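Local structure of glucose-6-phosphate isomerase (Thermus thermophilus, 1ZZG) at residues Val70-Gly75 against Ala130-Gly135. The protein probably catalyses the reversible isomerisation of glucose 6-phosphate to fructose 6-phosphate, a step shared by glycolysis and gluconeogenesis. Numbering follows the deposited sequence.
Sequences VLIGIG and AETLAG
In the five-stranded parallel sheet of this SIS-type sugar isomerase domain, strand 68-72 meets the first turn and a half of helix 130-147, where I72 packs against T132 and G135. The strand lies between strands 94-98 and 118-124, and the chain runs on through G73 and I74 past the start of the helix. I72 turns its side chain to the helix backbone. With CG1 anti to the carbonyl carbon (chi1 -54°), CG2 stands anti to the backbone N and reaches T132 O at 3.6 Å. CD1 of I72, at the end of an extended chain, lies 3.6 Å from G135 O. The helix can come this near because G135 has no side chain: a CB there would sit tightly against I72 CG2. Cutting I72 back to an alanine would probably open a gap over T132 and G135 and take away packing for V120, L98 and F139, which touch the same side chain. T132 answers with its methyl, CG2, which lies 3.4 Å from I72 O. Its hydroxyl turns to the next residues of the chain, with OG1 3.7 Å from G73 CA. No direct hydrogen bond joins the two segments; one water bridges them instead, accepting from I74 N at 3.2 Å and hydrogen-bonded to T132 OG1 at 2.8 Å. One residue earlier on the helix, E131 bends at chi2 (93°) and crosses I74 at about a right angle. Its carboxylate is directed to the dimer interface, where OE2 is hydrogen-bonded to H293 NE2 of the second subunit, a residue that also packs on I74. The tip of I74, CD1, lies against the E131 side chain along its length, 4.0 Å from E131 CG and 3.9 Å from the carboxylate oxygen OE2.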
loop_
_atom_site.group_PDB
_atom_site.type_symbol
_atom_site.label_atom_id
_atom_site.label_comp_id
_atom_site.label_asym_id
_atom_site.label_seq_id
_atom_site.Cartn_x
_atom_site.Cartn_y
_atom_site.Cartn_z
ATOM N N VAL A 70 -17.589 -10.721 3.060
ATOM C CA VAL A 70 -16.562 -10.494 4.075
ATOM C C VAL A 70 -15.530 -11.619 4.026
ATOM O O VAL A 70 -15.814 -12.754 4.416
ATOM C CB VAL A 70 -17.174 -10.435 5.507
ATOM C CG1 VAL A 70 -16.063 -10.313 6.549
ATOM C CG2 VAL A 70 -18.145 -9.253 5.617
ATOM N N LEU A 71 -14.333 -11.309 3.539
ATOM C CA LEU A 71 -13.290 -12.320 3.461
ATOM C C LEU A 71 -12.405 -12.247 4.697
ATOM O O LEU A 71 -11.675 -11.277 4.891
ATOM C CB LEU A 71 -12.440 -12.128 2.197
ATOM C CG LEU A 71 -11.607 -13.324 1.708
ATOM C CD1 LEU A 71 -10.959 -12.954 0.370
ATOM C CD2 LEU A 71 -10.543 -13.714 2.741
ATOM N N ILE A 72 -12.485 -13.266 5.544
ATOM C CA ILE A 72 -11.662 -13.307 6.744
ATOM C C ILE A 72 -10.438 -14.141 6.389
ATOM O O ILE A 72 -10.508 -15.372 6.304
ATOM C CB ILE A 72 -12.405 -13.956 7.941
ATOM C CG1 ILE A 72 -13.751 -13.253 8.168
ATOM C CG2 ILE A 72 -11.534 -13.859 9.194
ATOM C CD1 ILE A 72 -14.522 -13.712 9.413
ATOM N N GLY A 73 -9.320 -13.461 6.153
ATOM C CA GLY A 73 -8.105 -14.159 5.780
ATOM C C GLY A 73 -6.945 -13.192 5.774
ATOM O O GLY A 73 -7.138 -11.973 5.708
ATOM N N ILE A 74 -5.732 -13.725 5.808
ATOM C CA ILE A 74 -4.572 -12.861 5.856
ATOM C C ILE A 74 -3.415 -13.407 5.022
ATOM O O ILE A 74 -3.334 -14.606 4.764
ATOM C CB ILE A 74 -4.163 -12.671 7.336
ATOM C CG1 ILE A 74 -3.274 -11.438 7.496
ATOM C CG2 ILE A 74 -3.470 -13.922 7.854
ATOM C CD1 ILE A 74 -3.096 -11.043 8.948
ATOM N N GLY A 75 -2.528 -12.517 4.588
ATOM C CA GLY A 75 -1.400 -12.946 3.784
ATOM C C GLY A 75 -1.819 -13.596 2.475
ATOM O O GLY A 75 -2.491 -12.981 1.651
ATOM N N ALA A 130 -3.961 -17.715 13.430
ATOM C CA ALA A 130 -4.510 -16.975 14.567
ATOM C C ALA A 130 -5.487 -15.846 14.238
ATOM O O ALA A 130 -6.620 -15.837 14.722
ATOM C CB ALA A 130 -3.365 -16.438 15.428
ATOM N N GLU A 131 -5.051 -14.898 13.416
ATOM C CA GLU A 131 -5.888 -13.753 13.059
ATOM C C GLU A 131 -7.239 -14.137 12.471
ATOM O O GLU A 131 -8.265 -13.527 12.784
ATOM C CB GLU A 131 -5.140 -12.831 12.075
ATOM C CG GLU A 131 -3.856 -12.236 12.644
ATOM C CD GLU A 131 -2.625 -13.060 12.320
ATOM O OE1 GLU A 131 -2.742 -14.299 12.187
ATOM O OE2 GLU A 131 -1.533 -12.465 12.209
ATOM N N THR A 132 -7.228 -15.158 11.621
ATOM C CA THR A 132 -8.430 -15.636 10.954
ATOM C C THR A 132 -9.385 -16.364 11.905
ATOM O O THR A 132 -10.610 -16.248 11.782
ATOM C CB THR A 132 -8.032 -16.556 9.780
ATOM O OG1 THR A 132 -7.161 -15.831 8.902
ATOM C CG2 THR A 132 -9.251 -17.022 9.004
ATOM N N LEU A 133 -8.832 -17.120 12.847
ATOM C CA LEU A 133 -9.670 -17.830 13.807
ATOM C C LEU A 133 -10.349 -16.812 14.717
ATOM O O LEU A 133 -11.517 -16.962 15.067
ATOM C CB LEU A 133 -8.832 -18.802 14.643
ATOM C CG LEU A 133 -8.308 -20.048 13.924
ATOM C CD1 LEU A 133 -7.480 -20.876 14.895
ATOM C CD2 LEU A 133 -9.470 -20.866 13.372
ATOM N N ALA A 134 -9.615 -15.767 15.083
ATOM C CA ALA A 134 -10.157 -14.723 15.945
ATOM C C ALA A 134 -11.280 -13.977 15.227
ATOM O O ALA A 134 -12.357 -13.750 15.792
ATOM C CB ALA A 134 -9.052 -13.756 16.339
ATOM N N GLY A 135 -11.024 -13.588 13.981
ATOM C CA GLY A 135 -12.033 -12.878 13.215
ATOM C C GLY A 135 -13.267 -13.739 12.990
ATOM O O GLY A 135 -14.400 -13.250 13.030
HETATM O O HOH W 1 -5.857 -16.777 6.627
#